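Local coordinates for protein putative sesquiterpene cyclase (Kitasatospora setae, PDB 4MC3) that catalyses the magnesium-dependent 1,11-cyclisation of (2E,6E)-farnesyl diphosphate, with water, to (2Z,6E)-hedycaryol and diphosphate, at residues Asp53-Gly56 / Ala57-Pro61; Leu168-Tyr171 / Leu172-Arg175. One frame throughout, in Å; residues are numbered along the deposited sequence.

Contact 1. Residues Asp53-Gly56 / Ala57-Pro61; sequences DLSG and AYVWP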
# COMPACT_ATOMS: atom_id res chain seq x y z
N ASP A 53 5.80 12.01 4.23
CA ASP A 53 5.36 12.20 5.57
C ASP A 53 3.83 12.37 5.55
O ASP A 53 3.13 11.73 6.31
CB ASP A 53 6.09 13.35 6.26
CG ASP A 53 6.30 14.58 5.37
OD1 ASP A 53 5.78 14.66 4.24
OD2 ASP A 53 7.02 15.48 5.83
N LEU A 54 3.32 13.24 4.67
CA LEU A 54 1.89 13.46 4.58
C LEU A 54 1.18 12.18 4.18
O LEU A 54 0.11 11.84 4.71
CB LEU A 54 1.57 14.62 3.60
CG LEU A 54 0.10 15.02 3.49
CD1 LEU A 54 -0.39 15.53 4.84
CD2 LEU A 54 -0.06 16.10 2.41
N SER A 55 1.78 11.43 3.25
CA SER A 55 1.23 10.18 2.82
C SER A 55 1.02 9.25 4.01
O SER A 55 -0.10 8.69 4.18
CB SER A 55 2.19 9.52 1.82
OG SER A 55 1.80 8.20 1.59
N GLY A 56 2.03 9.10 4.85
CA GLY A 56 1.92 8.26 6.04
C GLY A 56 0.88 8.72 7.01
O GLY A 56 0.21 7.91 7.69
N ALA A 57 0.75 10.06 7.15
CA ALA A 57 -0.23 10.61 8.10
C ALA A 57 -1.65 10.24 7.64
O ALA A 57 -2.55 10.09 8.48
CB ALA A 57 -0.08 12.10 8.22
N TYR A 58 -1.83 10.03 6.35
CA TYR A 58 -3.13 9.57 5.82
C TYR A 58 -3.28 8.03 5.82
O TYR A 58 -4.39 7.49 5.88
CB TYR A 58 -3.39 10.05 4.40
CG TYR A 58 -3.80 11.51 4.29
CD1 TYR A 58 -3.05 12.41 3.60
CD2 TYR A 58 -4.95 11.97 4.94
CE1 TYR A 58 -3.48 13.76 3.47
CE2 TYR A 58 -5.35 13.29 4.86
CZ TYR A 58 -4.62 14.18 4.11
OH TYR A 58 -5.03 15.50 4.04
N VAL A 59 -2.16 7.33 5.75
CA VAL A 59 -2.21 5.86 5.84
C VAL A 59 -2.54 5.35 7.24
O VAL A 59 -3.30 4.41 7.42
CB VAL A 59 -0.88 5.20 5.33
CG1 VAL A 59 -0.97 3.69 5.54
CG2 VAL A 59 -0.62 5.55 3.88
N TRP A 60 -1.90 5.97 8.25
CA TRP A 60 -1.99 5.60 9.63
C TRP A 60 -2.50 6.74 10.49
O TRP A 60 -1.82 7.14 11.44
CB TRP A 60 -0.64 5.09 10.19
CG TRP A 60 -0.05 3.97 9.40
CD1 TRP A 60 -0.46 2.66 9.38
CD2 TRP A 60 1.09 4.05 8.56
NE1 TRP A 60 0.34 1.94 8.51
CE2 TRP A 60 1.29 2.77 8.00
CE3 TRP A 60 1.95 5.09 8.18
CZ2 TRP A 60 2.35 2.52 7.14
CZ3 TRP A 60 2.96 4.85 7.30
CH2 TRP A 60 3.15 3.56 6.77
N PRO A 61 -3.73 7.23 10.21
CA PRO A 61 -4.23 8.39 10.98
C PRO A 61 -4.39 8.19 12.45
O PRO A 61 -4.35 9.16 13.20
CB PRO A 61 -5.57 8.72 10.30
CG PRO A 61 -6.00 7.38 9.70
CD PRO A 61 -4.67 6.82 9.18
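The indole of Trp60 folds back along the last helical turn and meets Gly56 obliquely, its CE3 lying 3.3 Å from Gly56 O. On one face of the ring sits a methyl of its own neighbour, Val59 CG1, 3.5 Å above the plane and over the centre. Glycine suits position 56, since a CB there would probably crowd Trp60 CZ3, at 3.4 Å. Across the helix the phenol of Tyr58 runs side by side with Leu54, whose CG touches ring atom CE1 at 3.8 Å. Leu54 reaches that atom because its CG stands anti to the backbone N (chi1 -176°), and the branched leucine end gives the ring an apolar neighbour.

These residues close helix 52-59 of the all-helical class I terpene synthase fold. Trp60 is the first residue past the helix to leave helical phi/psi, yet its N still donates to Gly56 O at 2.9 Å, a fairly straight bond of 164°. Pro61 follows, a residue without an N-H to carry the pattern on. The indole NE1 is satisfied by Leu184 O. On another side, the small side chain of Ser55 borders the pocket that holds nerolidol, and Val59 CG2 packs 3.2 Å from Ser55 O. That same carbonyl oxygen takes the N-H of Val59 in its plane at 2.9 Å, and a weak second bond from Tyr58 N.

Contact 2. Residues Leu168-Tyr171 / Leu172-Arg175; sequences LDDY and LDRR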
# COMPACT_ATOMS: atom_id res chain seq x y z
N LEU A 168 -6.86 -7.04 -18.11
CA LEU A 168 -7.27 -6.26 -16.92
C LEU A 168 -7.30 -7.08 -15.67
O LEU A 168 -6.89 -6.59 -14.60
CB LEU A 168 -8.64 -5.62 -17.15
CG LEU A 168 -9.15 -4.70 -16.04
CD1 LEU A 168 -8.26 -3.45 -15.96
CD2 LEU A 168 -10.62 -4.30 -16.27
N ASP A 169 -7.78 -8.31 -15.74
CA ASP A 169 -7.91 -9.12 -14.54
C ASP A 169 -6.52 -9.42 -13.93
O ASP A 169 -6.33 -9.26 -12.72
CB ASP A 169 -8.74 -10.40 -14.72
CG ASP A 169 -8.29 -11.30 -15.86
OD1 ASP A 169 -7.30 -11.04 -16.57
OD2 ASP A 169 -8.98 -12.32 -16.06
N ASP A 170 -5.57 -9.77 -14.77
CA ASP A 170 -4.23 -10.04 -14.27
C ASP A 170 -3.60 -8.75 -13.75
O ASP A 170 -2.84 -8.76 -12.74
CB ASP A 170 -3.34 -10.60 -15.37
CG ASP A 170 -3.73 -12.02 -15.78
OD1 ASP A 170 -4.49 -12.70 -15.07
OD2 ASP A 170 -3.32 -12.44 -16.87
N TYR A 171 -3.84 -7.63 -14.44
CA TYR A 171 -3.38 -6.32 -13.95
C TYR A 171 -3.89 -6.06 -12.55
O TYR A 171 -3.12 -5.67 -11.64
CB TYR A 171 -3.75 -5.18 -14.90
CG TYR A 171 -3.52 -3.78 -14.32
CD1 TYR A 171 -2.25 -3.27 -14.18
CD2 TYR A 171 -4.57 -3.02 -13.86
CE1 TYR A 171 -2.05 -2.02 -13.65
CE2 TYR A 171 -4.38 -1.76 -13.32
CZ TYR A 171 -3.10 -1.26 -13.23
OH TYR A 171 -2.87 -0.02 -12.68
N LEU A 172 -5.19 -6.26 -12.30
CA LEU A 172 -5.70 -5.95 -10.96
C LEU A 172 -5.09 -6.86 -9.88
O LEU A 172 -4.86 -6.46 -8.75
CB LEU A 172 -7.24 -6.00 -10.89
CG LEU A 172 -8.02 -5.07 -11.80
CD1 LEU A 172 -9.54 -5.26 -11.64
CD2 LEU A 172 -7.65 -3.64 -11.50
N ASP A 173 -4.82 -8.10 -10.25
CA ASP A 173 -4.25 -9.06 -9.32
C ASP A 173 -2.89 -8.56 -8.85
O ASP A 173 -2.55 -8.76 -7.67
CB ASP A 173 -4.07 -10.41 -9.98
CG ASP A 173 -5.36 -11.21 -10.10
OD1 ASP A 173 -6.37 -10.88 -9.45
OD2 ASP A 173 -5.31 -12.28 -10.76
N ARG A 174 -2.10 -7.97 -9.73
CA ARG A 174 -0.79 -7.40 -9.37
C ARG A 174 -0.87 -5.97 -8.80
O ARG A 174 -0.10 -5.61 -7.85
CB ARG A 174 0.23 -7.51 -10.47
CG ARG A 174 0.07 -6.58 -11.59
CD ARG A 174 1.28 -6.75 -12.53
NE ARG A 174 1.00 -5.99 -13.72
CZ ARG A 174 0.29 -6.46 -14.76
NH1 ARG A 174 0.05 -5.67 -15.78
NH2 ARG A 174 -0.18 -7.70 -14.77
N ARG A 175 -1.85 -5.20 -9.27
CA ARG A 175 -2.01 -3.83 -8.84
C ARG A 175 -2.37 -3.73 -7.35
O ARG A 175 -2.00 -2.76 -6.68
CB ARG A 175 -3.08 -3.11 -9.69
CG ARG A 175 -3.17 -1.65 -9.45
CD ARG A 175 -1.92 -0.91 -9.78
NE ARG A 175 -2.14 0.52 -9.75
CZ ARG A 175 -1.47 1.37 -8.98
NH1 ARG A 175 -0.47 0.97 -8.18
NH2 ARG A 175 -1.82 2.62 -9.02
O HOH W 1 -6.63 -12.62 -13.19
O HOH W 2 -3.14 -13.22 -11.92
O HOH W 3 -0.28 -10.11 -12.96
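Helix 168-178 carries Arg175, a probable substrate-binding arginine whose place upstream of the NXXXSXXXE motif is consistent with the diphosphate sensor of class I terpene synthases, and Tyr171 one turn earlier packs against its chain. Arg175 CB sits over one face of the phenol, 4.1 Å from the ring centroid and 16° off its normal, a CH-pi contact. The two side chains then run the same way, bringing Arg175 CD within 3.2 Å of Tyr171 OH. Both ends meet Asp222: the tyrosine hydroxyl is hydrogen-bonded to one carboxylate oxygen, and Arg175 NH2 forms a salt bridge with the other. A phenylalanine in place of Tyr171 would lack the hydroxyl and probably leave that oxygen of Asp222 without this partner, the carboxylate freer to turn against Arg175.

Arg174 approaches the same ring from its edge, NH1 3.7 Å from Tyr171 CD1, with planes 78° apart. Its CG lies between the backbone N and the carbonyl carbon (chi1 75°), directing the extended chain back along the helix, while NE pairs with Glu156. At the surface aspartates suit the solvent: Asp170 and Asp173, probably both charged, share a water that donates 2.8 Å to Asp170 OD1 and 2.8 Å to Asp173 OD2, and Asp173 OD1 pairs with Arg211. Another water accepts from Arg174 NH2 at 3.0 Å, in the guanidinium plane, and donates to Asp170 O at 2.9 Å.

How the contacts relate
Contact 1 comes first along the chain, at the end of helix 52-59 and ahead of the DDXXXE motif; contact 2 follows on helix 168-178, between that motif and the NXXXSXXXE motif. They share no helix and do not touch: their centres are 25 Å apart, their nearest atoms about 12 Å, on opposite sides of the chain's centre. What joins them is the active-site cavity of the helical fold. The side chain of Ser55 in contact 1 lies about 3 Å from the bound nerolidol, that of Arg175 about 6 Å. Contact 1 thus contributes to the pocket seen to hold nerolidol, whereas contact 2 probably serves the diphosphate and magnesium end.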